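Local structure of nisin leader peptide-processing serine protease NisP (Lactococcus lactis subsp. lactis, 4MZD) at residues V142-H147 against I172-G177; N120-G125 against S183-R188; P108-S113 against Q154-G159. The protein probably acts as a subtilisin-like serine endopeptidase that removes the leader peptide of the antibiotic nisin, and this chain consists mainly of its subtilase domain. One frame throughout, in Å; residues are numbered along the deposited sequence. Where two conformers were deposited one is given.

Contact 1 of 3, residues V142-H147 against I172-G177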
loop_
_atom_site.group_PDB
_atom_site.type_symbol
_atom_site.label_atom_id
_atom_site.label_comp_id
_atom_site.label_asym_id
_atom_site.label_seq_id
_atom_site.Cartn_x
_atom_site.Cartn_y
_atom_site.Cartn_z
ATOM N N VAL A 142 -4.720 16.049 -7.561
ATOM C CA VAL A 142 -3.305 16.324 -7.780
ATOM C C VAL A 142 -2.471 15.901 -6.565
ATOM O O VAL A 142 -2.851 16.149 -5.421
ATOM C CB VAL A 142 -3.092 17.820 -8.092
ATOM C CG1 VAL A 142 -1.614 18.167 -8.128
ATOM C CG2 VAL A 142 -3.782 18.184 -9.408
ATOM N N ASP A 143 -1.335 15.268 -6.828
ATOM C CA ASP A 143 -0.463 14.751 -5.782
ATOM C C ASP A 143 0.499 15.841 -5.323
ATOM O O ASP A 143 1.431 16.206 -6.049
ATOM C CB ASP A 143 0.308 13.553 -6.334
ATOM C CG ASP A 143 1.222 12.912 -5.318
ATOM O OD1 ASP A 143 1.156 13.259 -4.116
ATOM O OD2 ASP A 143 2.007 12.037 -5.733
ATOM N N LYS A 144 0.270 16.354 -4.116
ATOM C CA LYS A 144 1.118 17.397 -3.541
ATOM C C LYS A 144 2.339 16.821 -2.816
ATOM O O LYS A 144 3.263 17.554 -2.469
ATOM C CB LYS A 144 0.314 18.244 -2.546
ATOM C CG LYS A 144 -0.886 18.988 -3.119
ATOM C CD LYS A 144 -1.546 19.826 -2.020
ATOM C CE LYS A 144 -2.648 20.744 -2.547
ATOM N NZ LYS A 144 -4.002 20.111 -2.551
ATOM N N MET A 145 2.326 15.517 -2.564
ATOM C CA MET A 145 3.328 14.862 -1.726
ATOM C C MET A 145 4.381 14.117 -2.539
ATOM O O MET A 145 5.584 14.271 -2.316
ATOM C CB MET A 145 2.645 13.879 -0.767
ATOM C CG MET A 145 1.847 14.528 0.356
ATOM S SD MET A 145 1.079 13.355 1.527
ATOM C CE MET A 145 2.231 12.006 1.435
ATOM N N GLY A 146 3.908 13.290 -3.466
ATOM C CA GLY A 146 4.762 12.401 -4.233
ATOM C C GLY A 146 4.389 10.951 -4.001
ATOM O O GLY A 146 4.514 10.114 -4.892
ATOM N N HIS A 147 3.906 10.657 -2.794
ATOM C CA HIS A 147 3.684 9.286 -2.377
ATOM C C HIS A 147 2.728 8.539 -3.312
ATOM O O HIS A 147 3.000 7.412 -3.726
ATOM C CB HIS A 147 3.160 9.269 -0.942
ATOM C CG HIS A 147 3.147 7.910 -0.332
ATOM N ND1 HIS A 147 2.031 7.106 -0.335
ATOM C CD2 HIS A 147 4.120 7.203 0.288
ATOM C CE1 HIS A 147 2.312 5.965 0.268
ATOM N NE2 HIS A 147 3.575 5.997 0.650
ATOM N N ILE A 172 -8.139 7.011 -9.122
ATOM C CA ILE A 172 -7.411 7.741 -8.090
ATOM C C ILE A 172 -8.328 8.341 -7.035
ATOM O O ILE A 172 -9.219 9.129 -7.351
ATOM C CB ILE A 172 -6.601 8.881 -8.739
ATOM C CG1 ILE A 172 -5.744 8.341 -9.888
ATOM C CG2 ILE A 172 -5.787 9.634 -7.701
ATOM C CD1 ILE A 172 -4.767 7.283 -9.477
ATOM N N TYR A 173 -8.068 7.986 -5.776
ATOM C CA TYR A 173 -8.869 8.440 -4.641
ATOM C C TYR A 173 -7.935 9.109 -3.646
ATOM O O TYR A 173 -7.113 8.449 -3.009
ATOM C CB TYR A 173 -9.655 7.261 -4.035
ATOM C CG TYR A 173 -10.493 6.632 -5.116
ATOM C CD1 TYR A 173 -11.715 7.184 -5.478
ATOM C CD2 TYR A 173 -10.021 5.554 -5.851
ATOM C CE1 TYR A 173 -12.452 6.662 -6.526
ATOM C CE2 TYR A 173 -10.756 5.024 -6.903
ATOM C CZ TYR A 173 -11.968 5.578 -7.231
ATOM O OH TYR A 173 -12.687 5.053 -8.280
ATOM N N ARG A 174 -8.027 10.433 -3.549
ATOM C CA ARG A 174 -7.075 11.190 -2.752
ATOM C C ARG A 174 -7.554 11.349 -1.315
ATOM O O ARG A 174 -8.642 11.877 -1.069
ATOM C CB ARG A 174 -6.812 12.563 -3.373
ATOM C CG ARG A 174 -5.727 13.341 -2.647
ATOM C CD ARG A 174 -5.166 14.513 -3.429
ATOM N NE ARG A 174 -6.052 15.670 -3.473
ATOM C CZ ARG A 174 -6.081 16.652 -2.572
ATOM N NH1 ARG A 174 -6.914 17.670 -2.745
ATOM N NH2 ARG A 174 -5.281 16.639 -1.520
ATOM N N VAL A 175 -6.719 10.896 -0.378
ATOM C CA VAL A 175 -7.018 10.989 1.048
ATOM C C VAL A 175 -5.913 11.685 1.842
ATOM O O VAL A 175 -5.979 11.747 3.067
ATOM C CB VAL A 175 -7.342 9.612 1.680
ATOM C CG1 VAL A 175 -8.568 8.994 1.021
ATOM C CG2 VAL A 175 -6.140 8.679 1.611
ATOM N N PHE A 176 -4.903 12.211 1.157
ATOM C CA PHE A 176 -3.883 13.030 1.805
ATOM C C PHE A 176 -3.743 14.340 1.062
ATOM O O PHE A 176 -3.839 14.381 -0.170
ATOM C CB PHE A 176 -2.501 12.369 1.784
ATOM C CG PHE A 176 -2.386 11.144 2.644
ATOM C CD1 PHE A 176 -1.965 11.236 3.964
ATOM C CD2 PHE A 176 -2.684 9.896 2.126
ATOM C CE1 PHE A 176 -1.843 10.105 4.748
ATOM C CE2 PHE A 176 -2.583 8.764 2.906
ATOM C CZ PHE A 176 -2.155 8.867 4.219
ATOM N N GLY A 177 -3.480 15.395 1.828
ATOM C CA GLY A 177 -3.012 16.657 1.296
ATOM C C GLY A 177 -1.498 16.628 1.324
ATOM O O GLY A 177 -0.863 16.068 0.437
HETATM O O HOH W 1 -1.404 15.317 -2.175
HETATM O O HOH W 2 -7.035 21.000 -2.576
#
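Met-145 and Lys-144 meet Gly-177, Phe-176 and Arg-174 through close packing, a water bridge and neighbouring charges. Met-145 CG lies 3.1 Å from Gly-177 O, a close carbonyl contact, while the apolar touch is that of SD on Phe-176 CB at 3.7 Å. The sulfur also makes an oblique Met-aromatic contact, 5.1 Å from the ring centroid and 49° off its normal. The bend of Met-145 at chi3 (29°) turns its end toward Phe-176.

No direct hydrogen bond crosses; a single water links the backbones, 2.8 Å from both Lys-144 N and Gly-177 O. Each segment is braced internally. Asp-143 OD1 accepts from Met-145 N, an Asx turn, and almost straight from Gly-146 N at 2.8 Å; both donors stand above the same face of the carboxylate. In segment 172-177, Arg-174 bends at chi3 (75°) and bonds Phe-176 O through NH2 at 3.0 Å.

Two like charges lie close, Lys-144 NZ and Arg-174 NH1 being 3.8 Å apart. Both form salt bridges with Glu-134, which would offset their charges, while Arg-174 NE bonds Asp-140 O.

The contact sits where strand 169-174 ends beside the start of helix 147-156, whose His-147, a predicted charge-relay residue, bonds Asp-100 and the terminal carboxylate of Arg-488, consistent with C-terminal autocleavage. Val-487 of strand 486-487 touches Met-145, His-147 and Phe-176.

Contact 2 of 3, residues N120-G125 against S183-R188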
loop_
_atom_site.group_PDB
_atom_site.type_symbol
_atom_site.label_atom_id
_atom_site.label_comp_id
_atom_site.label_asym_id
_atom_site.label_seq_id
_atom_site.Cartn_x
_atom_site.Cartn_y
_atom_site.Cartn_z
ATOM N N ASN A 120 -11.562 13.255 -4.770
ATOM C CA ASN A 120 -10.838 13.819 -3.641
ATOM C C ASN A 120 -11.698 13.723 -2.387
ATOM O O ASN A 120 -12.801 14.280 -2.348
ATOM C CB ASN A 120 -10.498 15.274 -3.927
ATOM C CG ASN A 120 -9.816 15.945 -2.762
ATOM O OD1 ASN A 120 -9.113 15.301 -1.979
ATOM N ND2 ASN A 120 -10.012 17.252 -2.640
ATOM N N LEU A 121 -11.196 13.006 -1.381
ATOM C CA LEU A 121 -11.901 12.840 -0.111
ATOM C C LEU A 121 -11.327 13.737 0.985
ATOM O O LEU A 121 -11.803 13.713 2.118
ATOM C CB LEU A 121 -11.871 11.375 0.356
ATOM C CG LEU A 121 -12.565 10.299 -0.488
ATOM C CD1 LEU A 121 -13.982 10.714 -0.836
ATOM C CD2 LEU A 121 -11.778 9.941 -1.758
ATOM N N VAL A 122 -10.302 14.521 0.668
ATOM C CA VAL A 122 -9.709 15.410 1.663
ATOM C C VAL A 122 -10.621 16.626 1.843
ATOM O O VAL A 122 -10.895 17.342 0.885
ATOM C CB VAL A 122 -8.300 15.874 1.246
ATOM C CG1 VAL A 122 -7.729 16.821 2.293
ATOM C CG2 VAL A 122 -7.382 14.679 1.032
ATOM N N PRO A 123 -11.117 16.857 3.070
ATOM C CA PRO A 123 -12.043 17.977 3.258
ATOM C C PRO A 123 -11.331 19.313 3.186
ATOM O O PRO A 123 -10.106 19.375 3.267
ATOM C CB PRO A 123 -12.572 17.754 4.676
ATOM C CG PRO A 123 -11.462 17.043 5.367
ATOM C CD PRO A 123 -10.873 16.125 4.324
ATOM N N LYS A 124 -12.105 20.383 3.054
ATOM C CA LYS A 124 -11.550 21.721 3.138
ATOM C C LYS A 124 -10.767 21.867 4.442
ATOM O O LYS A 124 -11.235 21.464 5.510
ATOM C CB LYS A 124 -12.664 22.763 3.076
ATOM C CG LYS A 124 -12.156 24.191 3.047
ATOM C CD LYS A 124 -13.291 25.178 2.884
ATOM C CE LYS A 124 -12.763 26.596 2.765
ATOM N NZ LYS A 124 -13.871 27.578 2.659
ATOM N N GLY A 125 -9.565 22.421 4.346
ATOM C CA GLY A 125 -8.710 22.565 5.509
ATOM C C GLY A 125 -7.827 21.361 5.785
ATOM O O GLY A 125 -6.960 21.421 6.655
ATOM N N SER A 183 -9.412 8.160 9.242
ATOM C CA SER A 183 -10.125 6.950 8.858
ATOM C C SER A 183 -11.468 7.265 8.209
ATOM O O SER A 183 -11.921 6.529 7.344
ATOM C CB SER A 183 -10.313 6.009 10.050
ATOM O OG SER A 183 -11.128 6.597 11.044
ATOM N N GLU A 184 -12.117 8.349 8.623
ATOM C CA GLU A 184 -13.381 8.724 7.994
ATOM C C GLU A 184 -13.193 8.936 6.492
ATOM O O GLU A 184 -14.037 8.540 5.690
ATOM C CB GLU A 184 -13.971 9.980 8.647
ATOM C CG GLU A 184 -15.433 10.259 8.298
ATOM C CD GLU A 184 -15.617 11.101 7.044
ATOM O OE1 GLU A 184 -14.642 11.729 6.578
ATOM O OE2 GLU A 184 -16.757 11.150 6.526
ATOM N N TRP A 185 -12.083 9.564 6.113
ATOM C CA TRP A 185 -11.835 9.832 4.701
ATOM C C TRP A 185 -11.485 8.537 3.969
ATOM O O TRP A 185 -11.957 8.295 2.855
ATOM C CB TRP A 185 -10.704 10.837 4.495
ATOM C CG TRP A 185 -10.641 12.033 5.389
ATOM C CD1 TRP A 185 -11.572 12.477 6.294
ATOM C CD2 TRP A 185 -9.535 12.928 5.472
ATOM N NE1 TRP A 185 -11.101 13.610 6.926
ATOM C CE2 TRP A 185 -9.849 13.900 6.441
ATOM C CE3 TRP A 185 -8.303 13.005 4.809
ATOM C CZ2 TRP A 185 -8.969 14.930 6.769
ATOM C CZ3 TRP A 185 -7.433 14.027 5.130
ATOM C CH2 TRP A 185 -7.765 14.971 6.109
ATOM N N VAL A 186 -10.656 7.710 4.596
ATOM C CA VAL A 186 -10.256 6.447 3.994
ATOM C C VAL A 186 -11.456 5.525 3.792
ATOM O O VAL A 186 -11.594 4.900 2.735
ATOM C CB VAL A 186 -9.143 5.755 4.810
ATOM C CG1 VAL A 186 -8.804 4.394 4.226
ATOM C CG2 VAL A 186 -7.902 6.632 4.872
ATOM N N ALA A 187 -12.333 5.452 4.791
ATOM C CA ALA A 187 -13.531 4.628 4.673
ATOM C C ALA A 187 -14.415 5.089 3.516
ATOM O O ALA A 187 -14.907 4.271 2.742
ATOM C CB ALA A 187 -14.312 4.602 5.995
ATOM N N ARG A 188 -14.597 6.398 3.386
ATOM C CA ARG A 188 -15.351 6.938 2.255
ATOM C C ARG A 188 -14.685 6.575 0.929
ATOM O O ARG A 188 -15.356 6.266 -0.055
ATOM C CB ARG A 188 -15.505 8.460 2.369
ATOM C CG ARG A 188 -16.607 8.899 3.320
ATOM C CD ARG A 188 -16.864 10.400 3.263
ATOM N NE ARG A 188 -15.736 11.179 3.763
ATOM C CZ ARG A 188 -15.091 12.107 3.060
ATOM N NH1 ARG A 188 -15.465 12.385 1.818
ATOM N NH2 ARG A 188 -14.071 12.762 3.599
HETATM O O HOH W 3 -14.455 15.705 1.577
#
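Pro-123 packs on the indole of Trp-185, joining the loop after strand 117-120 to the first turns of helix 183-195, which belongs to the beta-alpha-beta crossover from strand 169-174 to strand 200-210, parallel strands of the subtilase sheet with 95-100 between them. The evidence is a CH-pi contact: Pro-123 CD stands 3.4 Å from the centroid of the six-membered ring, 21° off its normal, and the two side chains cross at about a right angle. Leu-121 O and Val-122 CA lie over this same face, displaced toward the rim. Val-122 CG1 adds an apolar contact with Trp-185 CZ3 at 4.0 Å.

Next to the indole, Arg-188 grips the loop backbone. Its NH2 donates to Leu-121 O at 2.9 Å, arriving in the carbonyl plane on a lone pair, although the oxygen is tilted from the guanidinium plane. The methyl CD1 of Leu-121 comes within 3.5 Å of Arg-188 NH1 as the two side chains slide past each other in opposite directions.

A second shell of bonds flanks both partners. One helical turn before Arg-188, Glu-184 forms a salt bridge with it, OE2 lying 2.9 Å from NE, and NH2 also bonds Glu-184 OE1 at 3.2 Å; this carboxylate should limit rotation of the guanidinium. The bend of Arg-188 at chi3 (-67°) brings NH2 between carboxylate and loop carbonyl. On the loop side, Leu-121 bonds Arg-174 through its backbone and rests on Tyr-173 and Val-175. Asn-120 ND2 is held by Asn-137 O, while its OD1 closes an Asx turn by accepting from Val-122 N at 3.0 Å, the donor standing well above the amide carbonyl plane.

Contact 3 of 3, residues P108-S113 against Q154-G159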
loop_
_atom_site.group_PDB
_atom_site.type_symbol
_atom_site.label_atom_id
_atom_site.label_comp_id
_atom_site.label_asym_id
_atom_site.label_seq_id
_atom_site.Cartn_x
_atom_site.Cartn_y
_atom_site.Cartn_z
ATOM N N PRO A 108 4.882 10.927 -17.638
ATOM C CA PRO A 108 4.895 10.199 -18.912
ATOM C C PRO A 108 4.738 8.680 -18.797
ATOM O O PRO A 108 4.225 8.077 -19.743
ATOM C CB PRO A 108 6.260 10.568 -19.524
ATOM C CG PRO A 108 7.077 11.055 -18.379
ATOM C CD PRO A 108 6.098 11.742 -17.467
ATOM N N ASP A 109 5.163 8.069 -17.692
ATOM C CA ASP A 109 5.031 6.625 -17.577
ATOM C C ASP A 109 3.640 6.201 -17.114
ATOM O O ASP A 109 3.308 5.014 -17.172
ATOM C CB ASP A 109 6.049 6.054 -16.592
ATOM C CG ASP A 109 7.483 6.159 -17.077
ATOM O OD1 ASP A 109 7.726 6.317 -18.295
ATOM O OD2 ASP A 109 8.374 6.044 -16.204
ATOM N N LEU A 110 2.846 7.164 -16.639
ATOM C CA LEU A 110 1.558 6.879 -15.999
ATOM C C LEU A 110 0.330 7.370 -16.754
ATOM O O LEU A 110 -0.749 6.825 -16.583
ATOM C CB LEU A 110 1.499 7.511 -14.603
ATOM C CG LEU A 110 2.641 7.185 -13.640
ATOM C CD1 LEU A 110 2.460 7.912 -12.312
ATOM C CD2 LEU A 110 2.759 5.685 -13.432
ATOM N N SER A 111 0.492 8.390 -17.585
ATOM C CA SER A 111 -0.673 9.062 -18.147
ATOM C C SER A 111 -1.593 8.123 -18.931
ATOM O O SER A 111 -2.818 8.270 -18.884
ATOM C CB SER A 111 -0.254 10.262 -18.996
ATOM O OG SER A 111 0.594 9.869 -20.061
ATOM N N ASN A 112 -1.012 7.154 -19.633
ATOM C CA ASN A 112 -1.804 6.226 -20.437
ATOM C C ASN A 112 -2.526 5.156 -19.624
ATOM O O ASN A 112 -3.294 4.374 -20.181
ATOM C CB ASN A 112 -0.935 5.578 -21.515
ATOM C CG ASN A 112 -0.555 6.544 -22.611
ATOM O OD1 ASN A 112 -1.105 7.641 -22.703
ATOM N ND2 ASN A 112 0.379 6.134 -23.462
ATOM N N SER A 113 -2.290 5.132 -18.313
ATOM C CA SER A 113 -2.946 4.181 -17.416
ATOM C C SER A 113 -4.158 4.758 -16.705
ATOM O O SER A 113 -4.874 4.039 -16.003
ATOM C CB SER A 113 -1.973 3.721 -16.327
ATOM O OG SER A 113 -0.861 3.055 -16.884
ATOM N N GLN A 154 4.461 1.741 -9.160
ATOM C CA GLN A 154 4.674 0.338 -8.834
ATOM C C GLN A 154 3.590 -0.559 -9.420
ATOM O O GLN A 154 3.844 -1.731 -9.713
ATOM C CB GLN A 154 4.742 0.140 -7.319
ATOM C CG GLN A 154 5.936 0.819 -6.696
ATOM C CD GLN A 154 7.215 0.203 -7.178
ATOM O OE1 GLN A 154 7.507 -0.946 -6.858
ATOM N NE2 GLN A 154 7.961 0.937 -8.009
ATOM N N ILE A 155 2.377 -0.026 -9.554
ATOM C CA ILE A 155 1.294 -0.782 -10.152
ATOM C C ILE A 155 1.401 -0.819 -11.675
ATOM O O ILE A 155 1.327 -1.895 -12.272
ATOM C CB ILE A 155 -0.091 -0.202 -9.775
ATOM C CG1 ILE A 155 -0.240 -0.115 -8.254
ATOM C CG2 ILE A 155 -1.207 -1.049 -10.362
ATOM C CD1 ILE A 155 -1.509 0.554 -7.795
ATOM N N THR A 156 1.567 0.351 -12.297
ATOM C CA THR A 156 1.186 0.504 -13.693
ATOM C C THR A 156 2.196 1.212 -14.594
ATOM O O THR A 156 1.932 1.365 -15.783
ATOM C CB THR A 156 -0.176 1.233 -13.782
ATOM O OG1 THR A 156 -0.718 1.067 -15.087
ATOM C CG2 THR A 156 -0.048 2.729 -13.464
ATOM N N ALA A 157 3.335 1.660 -14.071
ATOM C CA ALA A 157 4.269 2.387 -14.935
ATOM C C ALA A 157 4.538 1.601 -16.206
ATOM O O ALA A 157 4.746 0.384 -16.184
ATOM C CB ALA A 157 5.563 2.698 -14.220
ATOM N N ASN A 158 4.557 2.309 -17.329
ATOM C CA ASN A 158 4.744 1.667 -18.612
ATOM C C ASN A 158 5.603 2.527 -19.515
ATOM O O ASN A 158 5.135 3.069 -20.511
ATOM C CB ASN A 158 3.387 1.393 -19.250
ATOM C CG ASN A 158 3.483 0.471 -20.443
ATOM O OD1 ASN A 158 4.509 -0.170 -20.662
ATOM N ND2 ASN A 158 2.402 0.378 -21.209
ATOM N N GLY A 159 6.871 2.657 -19.171
ATOM C CA GLY A 159 7.739 3.519 -19.946
ATOM C C GLY A 159 9.179 3.346 -19.531
ATOM O O GLY A 159 9.771 2.283 -19.719
#
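Asp-109 and Gly-159 bring their CA atoms to 4.8 Å, and one backbone bond joins the segments: Asn-158 N donates to Asp-109 O at 3.0 Å, with an angle of 153° at the hydrogen and the donor in the carbonyl plane on a lone pair. The same oxygen receives a CA-H...O contact from Ala-157 CA at 3.6 Å.

Among the side chains, Asp-109 reaches the loop after the helix with its carboxylate. Its OD1 passes 3.2 Å from Gly-159 CA, a close approach permitted because Gly-159 has no side chain there, and goes on to bond Asn-160 N. The other oxygen, OD2, bonds Tyr-346 OH, so the carboxylate is gripped from two parts of the chain. Leu-110 brings its CD2 branch to 3.9 Å from Ala-157 CA and 4.1 Å from Thr-156 CG2. Farther along, the hydroxyls of Ser-113 and Thr-156 are hydrogen-bonded, OG to OG1 at 2.7 Å. Thr-156 is turned with OG1 anti to its backbone N (chi1 -164°), where it meets both Ser-113 and Ile-168 O; CG2 then lies between N and the carbonyl carbon and touches Ser-113 CB at 3.6 Å.

The arrangement belongs to the subtilase fold, in which the loop following the strand of the predicted charge-relay residue Asp-100 packs against the end of the helix begun by His-147. Here Asp-109 ties that loop to the one after the helix by hydrogen bonds.

From the N terminus, strand 95-100 leads into 108-113, the first half of contact 3, which closes a loop with 154-159. Before that loop is complete the chain passes 120-125, opening contact 2, and 142-147, opening contact 1. Contact 1 closes next, at 172-177, and contact 2 last, at 183-188, so contact 1 is nested within contact 2 while contact 3 crosses both. Contacts 1 and 2 touch where strand 169-174 pairs with the end of strand 117-120. Contact 3 stands apart, centred 26 Å from contact 2. Helix 147-156 joins its site to that of contact 1.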